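Local coordinates for methylaspartate ammonia-lyase (Citrobacter amalonaticus, PDB 1KKO), which catalyses the reversible anti elimination of ammonia from L-threo-3-methylaspartate to give mesaconate, working as a magnesium-dependent homodimer of the enolase superfamily, at residues Lys183-Gly188 with Ser219-Ser224; Asn311-Ile316 with Val345-Lys350; Pro333-Gly336 with Asn340-Asp343; Val374-Arg379 with Asn400-Thr405; Met381-Lys386 with Asn396-Glu401. All blocks are in the same frame, centred on the assembly; numbering follows the deposited sequence.

In the fold
All five contacts lie in the C-terminal TIM barrel. Contact 1 comes first along the chain; contact 3 is nested inside contact 2; contacts 4 and 5 follow. Centres are about 9 Å apart for contacts 2 and 3, which share helix 339-351, and about 8 Å for contacts 4 and 5, which share helix 392-410. Contact 1 lies 18 to 32 Å from the rest, centre to centre. Contacts 1, 2 and 4 join successive barrel helices; contact 3 packs the loop after strand 327-330 on the next helix, and contact 5 packs strand 382-384 and its continuation on the last. Contacts 1, 4 and 5 touch the second subunit, while 2, 3 and 5 come near active-site residues.

Contact 1. Residues Lys183-Gly188 with Ser219-Ser224; sequences KMILKG and SDRILS
A small, buried helix-to-helix contact, in which I185 of helix 179-186 plugs against R221 and I222 of helix 209-225, joins two neighbouring helices on the outside of the barrel. I185 does most of the work, and its CD1 is the probing atom. I185 CD1 stops 3.7 Å from I222 CA and 3.8 Å from R221 O, resting on the backbone of the facing helix as much as on its side chains. The reach comes from an extended end: CG1 stands beside the backbone N (chi1 -67°) and CD1 continues nearly straight on from it (chi2 162°). I222 answers with its own CG1 branch, 3.9 Å from I185 CD1, and the two isoleucines cross obliquely. R221 adds its CG methylene, 4.0 Å from I185 CD1. In the (beta/alpha)8 order these helices follow strands 169-170 and 191-194, and I222 also lies on L192 of the latter strand, so that the isoleucine pair continues inward to the sheet. Just past I185 its helix ends in a Schellman motif: G188, at positive phi, sends its N to I185 O at 3.1 Å, while V189 N turns back to M184 O. The guanidinium of R221 is held by charges outside the two segments: NE forms a salt bridge with D182 and NH1 another with D30 of the second subunit. K187 also reaches that subunit, hydrogen-bonding the carbonyls of its S13 and F15 and making a cation-pi contact with its Y16.

Contact 2. Residues Asn311-Ile316 with Val345-Lys350; sequences NTYQDI and VLYCNK
Y313 lays its phenol oxygen against the ring of Y347, with OH 3.7 Å from CD1, the two side chains crossing at about a right angle. No hydrogen bond joins them. Y313 gets there because its ring is swung anti to the backbone N (chi1 168°), which carries the far end toward helix 339-351 although the side chain does not start out in that direction. Y347 also has its ring anti to its N, and its hydroxyl is hydrogen-bonded to D321, farther along the helix that bears Y313, which probably helps to hold the far end of the ring in position. Deeper in, I316 offers its CG2 branch to C348, 3.8 Å from SG, a purely apolar meeting of two buried side chains. This is the packing of successive outer helices of the TIM barrel, 313-321 and 339-351, with strand 327-330 beneath: I316 rests on I330 and C348 on V328. The side chain of I316 is about 7 Å from that of K331, the proton acceptor. The first turn of helix 313-321 is closed by a capping box. T312 OG1 accepts from D315 N at 3.0 Å, and D315 OD2 in return takes two backbone N-H groups. T312 N reaches D315 OD2 at 3.0 Å, nearly straight (170°) but from above the carboxylate plane; N311 N meets the anti lone pair of D315 OD2 at 2.9 Å. The other oxygen, OD1, has a salt bridge to K281, and the carboxylate is thereby gripped at both ends.

Contact 3. Residues Pro333-Gly336 with Asn340-Asp343; sequences PDLG and NIVD
L335 packs against N340 and I341 where a loop at the C-terminal end of barrel strand 327-330 turns into helix 339-351, the region of a TIM barrel that carries the catalytic groups. K331, the proton acceptor, opens this loop, two residues before P333, and its side chain is about 5 Å from that of L335. The van der Waals contacts come mainly from one leucine branch. L335 CD2 lies over the peptide that links N340 to I341, 3.5 Å from N340 O and 3.9 Å from I341 N; its apolar contact is with I341 CG1 at 4.4 Å. Two torsions of L335 together carry CD2 to the first turn of the helix: CG beside the backbone N (chi1 -80°) and the bend at chi2 (84°). L335 CB and N340 CB face each other at 4.0 Å. Within these segments the backbone bond is that of the bend, where G336 N reaches P333 O at 3.3 Å across a 3-10 turn; G336 then takes a positive phi. Of the charged groups, D334 forms a salt bridge with R80, and D343 OD1 accepts a hydrogen bond from W158 NE1. The other branch of L335 faces contact 2, its CD1 3.3 Å from the carbonyl O of N311. On the asparagine side, CB of N340 lies 3.7 Å from the carbonyl O of L335.

Contact 4. Residues Val374-Arg379 with Asn400-Thr405; sequences VALAAR and NEMNRT
L376 reaches across to M402 and T405 of helix 392-410. Its CB is directed at that helix, and CG follows beside the backbone N (chi1 -77°), from where the two methyls part to different targets. L376 CD1 lodges against T405, 3.6 Å from CG2 and 3.8 Å from CB; CD2 lies 4.0 Å from CG of M402, a selenomethionine whose chain crosses the leucine at about a right angle before its end turns away. T405 OG1 is turned to its own helix and donates to E401 O at 2.7 Å, on the opposite face of that carbonyl from T405 N, which also bonds to it, while CG2, anti to the backbone N, faces the leucine. The contact joins helices 365-378 and 392-410, the last two of the (beta/alpha)8 barrel, on either side of strand 382-384 in the chain, and L376 and T405 both touch T151 of helix 150-157 as well. Just after helix 365-378, R379 takes a positive phi. The folded side chain of R379 returns NH1 to L376 O at 3.1 Å, with the oxygen in the guanidinium plane. On the far helix, R404 NH2 forms a salt bridge with E401 OE1 at 3.0 Å, while N400 O lies over one face of the guanidinium. A second salt bridge goes from R404 to E365 of the other subunit, whose S54 also accepts from R404 NH1. E401 OE2 turns toward helix 365-378 and is hydrogen-bonded to H373.

Contact 5. Residues Met381-Lys386 with Asn396-Glu401; sequences MRMLIK and NIVFNE
V398 is the hub of a mainly apolar contact between strand 382-384 with the residues that follow it and helix 392-410, the last strand and helix of the barrel. Between side chains, its CG1 meets CE of M383, a selenomethionine, tip to tip at 3.9 Å. V398 CG1 stands anti to the backbone N (chi1 173°), which points it at the strand, and M383 bends at its last torsion (chi3 51°) to bring the methyl over. Against the backbone, the other branch does the touching: V398 CG2 lies 3.4 Å from K386 O and 3.8 Å from K386 N, and it passes L384 O at 4.1 Å. I397 adds its CG2, 4.1 Å from the same K386 O. No hydrogen bond crosses between the segments. The charged end of K386 leads off to a salt bridge with E363. L384 points the opposite way from the helix, and its side chain is about 4 Å from that of the substrate-binding Q172 and about 5 Å from a bound sulfate. Strand 382-384 lies between parallel strands 354-357 and 169-170 in the barrel sheet; M383 also packs on A375 of helix 365-378, and helix 392-410 faces the second subunit, where N396 is hydrogen-bonded to S14 of the second subunit and the F399 ring meets that of its Y12.

Contact 1. Residues Lys183-Gly188 with Ser219-Ser224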
# COMPACT_ATOMS: atom_id res chain seq x y z
N LYS A 183 12.39 9.48 3.30
CA LYS A 183 10.95 9.44 3.05
C LYS A 183 10.17 9.80 4.30
O LYS A 183 9.24 10.59 4.27
CB LYS A 183 10.52 8.04 2.62
CG LYS A 183 10.94 7.60 1.25
CD LYS A 183 10.28 6.25 0.99
CE LYS A 183 10.54 5.67 -0.38
NZ LYS A 183 9.91 4.31 -0.44
N MSE A 184 10.58 9.21 5.41
CA MSE A 184 9.89 9.40 6.68
C MSE A 184 10.01 10.82 7.19
O MSE A 184 9.06 11.37 7.74
CB MSE A 184 10.41 8.39 7.69
CG MSE A 184 9.85 7.02 7.42
SE MSE A 184 10.59 5.64 8.53
CE MSE A 184 10.43 4.14 7.37
N ILE A 185 11.18 11.44 6.99
CA ILE A 185 11.35 12.84 7.38
C ILE A 185 10.46 13.72 6.50
O ILE A 185 9.76 14.61 6.99
CB ILE A 185 12.82 13.27 7.27
CG1 ILE A 185 13.68 12.53 8.30
CG2 ILE A 185 12.94 14.78 7.43
CD1 ILE A 185 15.15 12.55 7.99
N LEU A 186 10.46 13.46 5.19
CA LEU A 186 9.63 14.23 4.27
C LEU A 186 8.16 14.16 4.66
O LEU A 186 7.42 15.11 4.44
CB LEU A 186 9.78 13.77 2.83
CG LEU A 186 11.07 14.17 2.13
CD1 LEU A 186 11.20 13.55 0.76
CD2 LEU A 186 11.15 15.69 2.03
N LYS A 187 7.74 13.02 5.20
CA LYS A 187 6.34 12.82 5.57
C LYS A 187 6.06 12.96 7.07
O LYS A 187 5.01 12.54 7.56
CB LYS A 187 5.83 11.49 4.99
CG LYS A 187 5.75 11.58 3.47
CD LYS A 187 5.22 10.34 2.79
CE LYS A 187 4.97 10.60 1.31
NZ LYS A 187 4.60 9.34 0.57
N GLY A 188 7.00 13.58 7.79
CA GLY A 188 6.83 13.95 9.19
C GLY A 188 6.46 12.82 10.12
O GLY A 188 5.69 13.01 11.06
N SER A 219 20.10 10.53 13.56
CA SER A 219 19.77 11.79 14.22
C SER A 219 20.32 12.99 13.42
O SER A 219 19.65 14.01 13.30
CB SER A 219 20.26 11.81 15.66
OG SER A 219 21.64 11.57 15.74
N ASP A 220 21.52 12.85 12.86
CA ASP A 220 22.07 13.91 12.01
C ASP A 220 21.14 14.19 10.82
O ASP A 220 20.89 15.35 10.48
CB ASP A 220 23.44 13.51 11.45
CG ASP A 220 24.60 13.86 12.38
OD1 ASP A 220 24.41 14.66 13.31
OD2 ASP A 220 25.73 13.36 12.22
N ARG A 221 20.64 13.13 10.19
CA ARG A 221 19.81 13.27 9.01
C ARG A 221 18.52 13.99 9.34
O ARG A 221 18.08 14.87 8.60
CB ARG A 221 19.48 11.89 8.42
CG ARG A 221 18.95 11.94 7.01
CD ARG A 221 20.00 12.38 5.99
NE ARG A 221 19.54 12.21 4.62
CZ ARG A 221 20.19 12.65 3.55
NH1 ARG A 221 21.35 13.29 3.69
NH2 ARG A 221 19.69 12.45 2.35
N ILE A 222 17.91 13.61 10.46
CA ILE A 222 16.68 14.24 10.92
C ILE A 222 16.93 15.72 11.20
O ILE A 222 16.18 16.57 10.73
CB ILE A 222 16.14 13.52 12.18
CG1 ILE A 222 15.62 12.13 11.79
CG2 ILE A 222 15.05 14.34 12.85
CD1 ILE A 222 15.49 11.18 12.98
N LEU A 223 17.97 16.03 11.97
CA LEU A 223 18.27 17.41 12.32
C LEU A 223 18.65 18.24 11.10
O LEU A 223 18.35 19.44 11.05
CB LEU A 223 19.36 17.47 13.40
CG LEU A 223 18.94 16.87 14.75
CD1 LEU A 223 20.13 16.79 15.71
CD2 LEU A 223 17.81 17.67 15.37
N SER A 224 19.27 17.62 10.11
CA SER A 224 19.67 18.31 8.88
C SER A 224 18.51 18.57 7.91
O SER A 224 18.36 19.67 7.39
CB SER A 224 20.74 17.50 8.14
OG SER A 224 21.08 18.11 6.91

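Contact 2. Residues Asn311-Ile316 with Val345-Lys350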
# COMPACT_ATOMS: atom_id res chain seq x y z
N ASN A 311 3.63 -13.06 22.18
CA ASN A 311 2.71 -13.22 21.05
C ASN A 311 1.25 -13.01 21.37
O ASN A 311 0.57 -12.20 20.72
CB ASN A 311 2.85 -14.63 20.45
CG ASN A 311 4.25 -14.93 19.99
OD1 ASN A 311 4.92 -14.09 19.39
ND2 ASN A 311 4.69 -16.16 20.24
N THR A 312 0.74 -13.76 22.34
CA THR A 312 -0.67 -13.78 22.67
C THR A 312 -1.03 -12.76 23.74
O THR A 312 -0.16 -12.17 24.38
CB THR A 312 -1.06 -15.15 23.23
OG1 THR A 312 -0.39 -15.33 24.49
CG2 THR A 312 -0.57 -16.31 22.33
N TYR A 313 -2.33 -12.61 23.95
CA TYR A 313 -2.83 -11.77 25.03
C TYR A 313 -2.18 -12.17 26.36
O TYR A 313 -1.65 -11.33 27.08
CB TYR A 313 -4.36 -11.87 25.15
CG TYR A 313 -4.83 -11.23 26.43
CD1 TYR A 313 -4.97 -9.86 26.53
CD2 TYR A 313 -5.08 -11.99 27.57
CE1 TYR A 313 -5.34 -9.26 27.71
CE2 TYR A 313 -5.47 -11.39 28.75
CZ TYR A 313 -5.60 -10.03 28.82
OH TYR A 313 -5.97 -9.39 30.00
N GLN A 314 -2.18 -13.47 26.68
CA GLN A 314 -1.59 -13.90 27.95
C GLN A 314 -0.09 -13.62 27.99
O GLN A 314 0.45 -13.25 29.05
CB GLN A 314 -1.88 -15.37 28.23
CG GLN A 314 -1.38 -15.81 29.62
CD GLN A 314 -2.11 -15.10 30.75
OE1 GLN A 314 -3.34 -15.07 30.78
NE2 GLN A 314 -1.35 -14.54 31.70
N ASP A 315 0.61 -13.78 26.87
CA ASP A 315 2.02 -13.46 26.85
C ASP A 315 2.22 -12.00 27.25
O ASP A 315 3.12 -11.66 28.01
CB ASP A 315 2.62 -13.64 25.45
CG ASP A 315 2.67 -15.07 25.00
OD1 ASP A 315 2.57 -16.01 25.82
OD2 ASP A 315 2.85 -15.31 23.78
N ILE A 316 1.41 -11.12 26.68
CA ILE A 316 1.54 -9.70 26.94
C ILE A 316 1.31 -9.41 28.43
O ILE A 316 2.03 -8.63 29.05
CB ILE A 316 0.58 -8.91 26.03
CG1 ILE A 316 1.05 -9.02 24.58
CG2 ILE A 316 0.48 -7.47 26.49
CD1 ILE A 316 -0.03 -8.84 23.56
N VAL A 345 -4.02 -3.86 25.01
CA VAL A 345 -3.65 -2.46 25.12
C VAL A 345 -4.16 -1.90 26.46
O VAL A 345 -3.44 -1.20 27.17
CB VAL A 345 -4.21 -1.64 23.94
CG1 VAL A 345 -4.03 -0.18 24.20
CG2 VAL A 345 -3.54 -2.04 22.64
N LEU A 346 -5.41 -2.19 26.79
CA LEU A 346 -5.98 -1.71 28.06
C LEU A 346 -5.23 -2.29 29.25
O LEU A 346 -5.03 -1.58 30.24
CB LEU A 346 -7.47 -2.08 28.15
CG LEU A 346 -8.40 -1.46 27.10
CD1 LEU A 346 -9.85 -1.73 27.40
CD2 LEU A 346 -8.18 0.02 26.91
N TYR A 347 -4.79 -3.54 29.18
CA TYR A 347 -4.06 -4.15 30.28
C TYR A 347 -2.73 -3.43 30.46
O TYR A 347 -2.33 -3.10 31.58
CB TYR A 347 -3.83 -5.65 30.04
CG TYR A 347 -3.34 -6.36 31.27
CD1 TYR A 347 -4.23 -6.91 32.16
CD2 TYR A 347 -2.00 -6.45 31.55
CE1 TYR A 347 -3.80 -7.55 33.31
CE2 TYR A 347 -1.55 -7.06 32.70
CZ TYR A 347 -2.46 -7.61 33.57
OH TYR A 347 -2.01 -8.24 34.71
N CYS A 348 -2.04 -3.18 29.36
CA CYS A 348 -0.77 -2.45 29.41
C CYS A 348 -0.99 -1.08 30.02
O CYS A 348 -0.27 -0.68 30.95
CB CYS A 348 -0.18 -2.28 28.02
SG CYS A 348 0.49 -3.80 27.31
N ASN A 349 -1.97 -0.35 29.50
CA ASN A 349 -2.23 1.01 29.97
C ASN A 349 -2.54 1.06 31.47
O ASN A 349 -2.07 1.94 32.17
CB ASN A 349 -3.36 1.67 29.17
CG ASN A 349 -2.97 1.97 27.73
OD1 ASN A 349 -1.82 1.81 27.36
ND2 ASN A 349 -3.93 2.44 26.94
N LYS A 350 -3.32 0.10 31.95
CA LYS A 350 -3.70 0.06 33.35
C LYS A 350 -2.50 -0.15 34.23
O LYS A 350 -2.44 0.39 35.34
CB LYS A 350 -4.69 -1.08 33.60
CG LYS A 350 -5.14 -1.20 35.06
CD LYS A 350 -6.24 -2.23 35.20
CE LYS A 350 -6.58 -2.50 36.65
NZ LYS A 350 -7.39 -3.74 36.85

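Contact 3. Residues Pro333-Gly336 with Asn340-Asp343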
# COMPACT_ATOMS: atom_id res chain seq x y z
N PRO A 333 -1.58 -9.65 14.33
CA PRO A 333 -2.13 -10.92 13.81
C PRO A 333 -1.91 -12.08 14.77
O PRO A 333 -2.69 -13.03 14.79
CB PRO A 333 -1.36 -11.13 12.49
CG PRO A 333 -0.83 -9.80 12.13
CD PRO A 333 -0.51 -9.14 13.45
N ASP A 334 -0.86 -12.01 15.56
CA ASP A 334 -0.53 -13.09 16.47
C ASP A 334 -1.47 -13.21 17.67
O ASP A 334 -1.43 -14.22 18.37
CB ASP A 334 0.89 -12.93 16.98
CG ASP A 334 1.93 -13.19 15.92
OD1 ASP A 334 1.72 -14.06 15.03
OD2 ASP A 334 3.01 -12.56 15.94
N LEU A 335 -2.30 -12.21 17.89
CA LEU A 335 -3.24 -12.25 19.01
C LEU A 335 -4.54 -12.94 18.62
O LEU A 335 -5.38 -13.15 19.47
CB LEU A 335 -3.55 -10.85 19.53
CG LEU A 335 -2.48 -10.29 20.46
CD1 LEU A 335 -1.34 -9.66 19.69
CD2 LEU A 335 -3.08 -9.32 21.45
N GLY A 336 -4.71 -13.32 17.36
CA GLY A 336 -5.96 -13.95 16.95
C GLY A 336 -7.06 -12.90 16.83
O GLY A 336 -6.93 -11.95 16.08
N ASN A 340 -8.72 -9.22 21.43
CA ASN A 340 -7.55 -9.47 22.26
C ASN A 340 -6.59 -8.29 22.19
O ASN A 340 -5.86 -8.03 23.14
CB ASN A 340 -6.83 -10.75 21.85
CG ASN A 340 -7.65 -12.00 22.07
OD1 ASN A 340 -7.73 -12.88 21.20
ND2 ASN A 340 -8.26 -12.09 23.23
N ILE A 341 -6.53 -7.59 21.06
CA ILE A 341 -5.69 -6.40 20.98
C ILE A 341 -6.22 -5.34 21.94
O ILE A 341 -5.44 -4.69 22.65
CB ILE A 341 -5.67 -5.78 19.57
CG1 ILE A 341 -5.20 -6.76 18.51
CG2 ILE A 341 -4.78 -4.54 19.56
CD1 ILE A 341 -5.54 -6.28 17.10
N VAL A 342 -7.53 -5.12 21.92
CA VAL A 342 -8.12 -4.12 22.80
C VAL A 342 -7.80 -4.48 24.25
O VAL A 342 -7.33 -3.64 25.01
CB VAL A 342 -9.65 -4.01 22.62
CG1 VAL A 342 -10.21 -2.92 23.50
CG2 VAL A 342 -10.03 -3.74 21.15
N ASP A 343 -8.03 -5.72 24.62
CA ASP A 343 -7.77 -6.12 26.01
C ASP A 343 -6.29 -5.98 26.35
O ASP A 343 -5.95 -5.56 27.46
CB ASP A 343 -8.23 -7.56 26.24
CG ASP A 343 -9.73 -7.68 26.30
OD1 ASP A 343 -10.42 -6.70 26.67
OD2 ASP A 343 -10.29 -8.75 26.01

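Contact 4. Residues Val374-Arg379 with Asn400-Thr405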
# COMPACT_ATOMS: atom_id res chain seq x y z
N VAL A 374 -9.21 0.04 16.13
CA VAL A 374 -8.87 -0.54 17.41
C VAL A 374 -8.00 0.42 18.21
O VAL A 374 -8.25 0.63 19.39
CB VAL A 374 -8.18 -1.87 17.19
CG1 VAL A 374 -7.54 -2.38 18.47
CG2 VAL A 374 -9.18 -2.89 16.62
N ALA A 375 -7.01 1.03 17.57
CA ALA A 375 -6.08 1.93 18.25
C ALA A 375 -6.76 3.21 18.71
O ALA A 375 -6.52 3.69 19.81
CB ALA A 375 -4.90 2.24 17.35
N LEU A 376 -7.60 3.78 17.87
CA LEU A 376 -8.25 5.03 18.22
C LEU A 376 -9.11 4.86 19.45
O LEU A 376 -9.27 5.80 20.24
CB LEU A 376 -9.08 5.56 17.07
CG LEU A 376 -8.28 6.24 15.96
CD1 LEU A 376 -9.19 6.57 14.79
CD2 LEU A 376 -7.58 7.50 16.48
N ALA A 377 -9.66 3.66 19.63
CA ALA A 377 -10.48 3.36 20.79
C ALA A 377 -9.64 3.02 22.02
O ALA A 377 -9.86 3.57 23.10
CB ALA A 377 -11.41 2.21 20.49
N ALA A 378 -8.66 2.14 21.87
CA ALA A 378 -7.92 1.60 23.00
C ALA A 378 -6.77 2.46 23.50
O ALA A 378 -6.36 2.32 24.65
CB ALA A 378 -7.43 0.19 22.67
N ARG A 379 -6.21 3.28 22.63
CA ARG A 379 -5.18 4.26 22.99
C ARG A 379 -3.81 3.69 23.30
O ARG A 379 -3.24 3.95 24.35
CB ARG A 379 -5.65 5.12 24.17
CG ARG A 379 -7.02 5.72 23.99
CD ARG A 379 -7.20 6.39 22.67
NE ARG A 379 -6.18 7.38 22.44
CZ ARG A 379 -6.09 8.10 21.33
NH1 ARG A 379 -6.99 7.90 20.37
NH2 ARG A 379 -5.14 9.00 21.19
N ASN A 400 -4.10 8.20 6.84
CA ASN A 400 -5.31 8.80 6.29
C ASN A 400 -6.57 8.21 6.91
O ASN A 400 -7.53 8.92 7.11
CB ASN A 400 -5.35 8.71 4.77
CG ASN A 400 -4.18 9.41 4.10
OD1 ASN A 400 -3.32 10.02 4.74
ND2 ASN A 400 -4.17 9.33 2.77
N GLU A 401 -6.61 6.91 7.16
CA GLU A 401 -7.78 6.34 7.82
C GLU A 401 -7.92 6.96 9.21
O GLU A 401 -9.03 7.28 9.66
CB GLU A 401 -7.70 4.83 7.95
CG GLU A 401 -8.90 4.21 8.65
CD GLU A 401 -10.18 4.23 7.83
OE1 GLU A 401 -10.14 4.63 6.64
OE2 GLU A 401 -11.24 3.78 8.33
N MSE A 402 -6.80 7.14 9.90
CA MSE A 402 -6.82 7.72 11.23
C MSE A 402 -7.42 9.11 11.20
O MSE A 402 -8.33 9.43 11.98
CB MSE A 402 -5.40 7.76 11.77
CG MSE A 402 -5.30 8.20 13.21
SE MSE A 402 -3.45 8.23 13.82
CE MSE A 402 -2.85 9.85 12.86
N ASN A 403 -6.93 9.94 10.29
CA ASN A 403 -7.44 11.30 10.22
C ASN A 403 -8.86 11.42 9.68
O ASN A 403 -9.63 12.26 10.13
CB ASN A 403 -6.45 12.20 9.51
CG ASN A 403 -5.15 12.33 10.28
OD1 ASN A 403 -5.17 12.45 11.50
ND2 ASN A 403 -4.02 12.28 9.58
N ARG A 404 -9.23 10.55 8.75
CA ARG A 404 -10.60 10.51 8.28
C ARG A 404 -11.53 10.17 9.43
O ARG A 404 -12.60 10.75 9.58
CB ARG A 404 -10.79 9.45 7.19
CG ARG A 404 -10.40 9.87 5.78
CD ARG A 404 -10.90 8.90 4.75
NE ARG A 404 -10.28 7.56 4.86
CZ ARG A 404 -9.13 7.22 4.28
NH1 ARG A 404 -8.46 8.10 3.56
NH2 ARG A 404 -8.66 6.00 4.40
N THR A 405 -11.11 9.21 10.24
CA THR A 405 -11.95 8.71 11.32
C THR A 405 -12.08 9.74 12.44
O THR A 405 -13.17 9.93 12.98
CB THR A 405 -11.39 7.40 11.84
OG1 THR A 405 -11.39 6.44 10.78
CG2 THR A 405 -12.30 6.80 12.92

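Contact 5. Residues Met381-Lys386 with Asn396-Glu401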
# COMPACT_ATOMS: atom_id res chain seq x y z
N MSE A 381 0.29 3.61 22.89
CA MSE A 381 1.29 4.66 22.78
C MSE A 381 1.88 4.82 21.38
O MSE A 381 2.40 5.88 21.05
CB MSE A 381 2.41 4.33 23.75
CG MSE A 381 2.45 5.25 24.91
SE MSE A 381 3.46 6.79 24.38
CE MSE A 381 5.21 6.23 24.84
N ARG A 382 1.81 3.76 20.58
CA ARG A 382 2.46 3.73 19.29
C ARG A 382 1.74 2.74 18.40
O ARG A 382 1.23 1.75 18.89
CB ARG A 382 3.90 3.26 19.50
CG ARG A 382 4.82 3.34 18.29
CD ARG A 382 6.29 3.28 18.65
NE ARG A 382 6.61 4.35 19.59
CZ ARG A 382 7.67 4.41 20.37
NH1 ARG A 382 8.62 3.49 20.32
NH2 ARG A 382 7.79 5.41 21.23
N MSE A 383 1.70 3.03 17.11
CA MSE A 383 1.10 2.12 16.15
C MSE A 383 1.97 2.01 14.91
O MSE A 383 2.45 3.00 14.38
CB MSE A 383 -0.29 2.60 15.74
CG MSE A 383 -0.92 1.75 14.64
SE MSE A 383 -2.82 2.04 14.42
CE MSE A 383 -2.84 3.90 14.30
N LEU A 384 2.17 0.78 14.46
CA LEU A 384 2.96 0.53 13.27
C LEU A 384 2.29 0.97 11.97
O LEU A 384 1.12 0.67 11.73
CB LEU A 384 3.27 -0.97 13.17
CG LEU A 384 4.07 -1.44 11.95
CD1 LEU A 384 5.50 -0.91 11.98
CD2 LEU A 384 4.05 -2.96 11.89
N ILE A 385 3.06 1.66 11.13
CA ILE A 385 2.64 1.97 9.77
C ILE A 385 2.80 0.69 8.96
O ILE A 385 3.88 0.12 8.84
CB ILE A 385 3.49 3.12 9.23
CG1 ILE A 385 3.18 4.40 10.01
CG2 ILE A 385 3.23 3.32 7.75
CD1 ILE A 385 4.17 5.51 9.81
N LYS A 386 1.69 0.22 8.42
CA LYS A 386 1.63 -1.08 7.79
C LYS A 386 0.46 -1.12 6.82
O LYS A 386 -0.40 -0.23 6.85
CB LYS A 386 1.47 -2.16 8.87
CG LYS A 386 0.11 -2.13 9.56
CD LYS A 386 0.07 -3.05 10.76
CE LYS A 386 -1.34 -3.25 11.25
NZ LYS A 386 -1.45 -4.27 12.34
N ASN A 396 -0.02 6.06 3.88
CA ASN A 396 -1.27 6.47 3.24
C ASN A 396 -2.44 5.72 3.89
O ASN A 396 -3.44 6.32 4.25
CB ASN A 396 -1.12 6.14 1.75
CG ASN A 396 -2.31 6.51 0.91
OD1 ASN A 396 -3.42 6.78 1.39
ND2 ASN A 396 -2.07 6.52 -0.40
N ILE A 397 -2.32 4.41 4.04
CA ILE A 397 -3.40 3.60 4.61
C ILE A 397 -3.69 3.96 6.07
O ILE A 397 -4.83 4.20 6.44
CB ILE A 397 -3.04 2.10 4.45
CG1 ILE A 397 -3.16 1.68 2.98
CG2 ILE A 397 -3.89 1.22 5.37
CD1 ILE A 397 -2.38 0.46 2.63
N VAL A 398 -2.66 3.99 6.90
CA VAL A 398 -2.85 4.17 8.34
C VAL A 398 -3.14 5.63 8.72
O VAL A 398 -4.13 5.93 9.39
CB VAL A 398 -1.65 3.62 9.11
CG1 VAL A 398 -1.76 3.95 10.57
CG2 VAL A 398 -1.58 2.12 8.94
N PHE A 399 -2.28 6.55 8.29
CA PHE A 399 -2.46 7.95 8.63
C PHE A 399 -3.77 8.48 8.10
O PHE A 399 -4.50 9.16 8.83
CB PHE A 399 -1.30 8.74 8.04
CG PHE A 399 -1.21 10.19 8.43
CD1 PHE A 399 -0.72 10.56 9.67
CD2 PHE A 399 -1.51 11.18 7.52
CE1 PHE A 399 -0.58 11.89 10.00
CE2 PHE A 399 -1.37 12.52 7.86
CZ PHE A 399 -0.91 12.86 9.11
N ASN A 400 -4.10 8.20 6.84
CA ASN A 400 -5.31 8.80 6.29
C ASN A 400 -6.57 8.21 6.91
O ASN A 400 -7.53 8.92 7.11
CB ASN A 400 -5.35 8.71 4.77
CG ASN A 400 -4.18 9.41 4.10
OD1 ASN A 400 -3.32 10.02 4.74
ND2 ASN A 400 -4.17 9.33 2.77
N GLU A 401 -6.61 6.91 7.16
CA GLU A 401 -7.78 6.34 7.82
C GLU A 401 -7.92 6.96 9.21
O GLU A 401 -9.03 7.28 9.66
CB GLU A 401 -7.70 4.83 7.95
CG GLU A 401 -8.90 4.21 8.65
CD GLU A 401 -10.18 4.23 7.83
OE1 GLU A 401 -10.14 4.63 6.64
OE2 GLU A 401 -11.24 3.78 8.33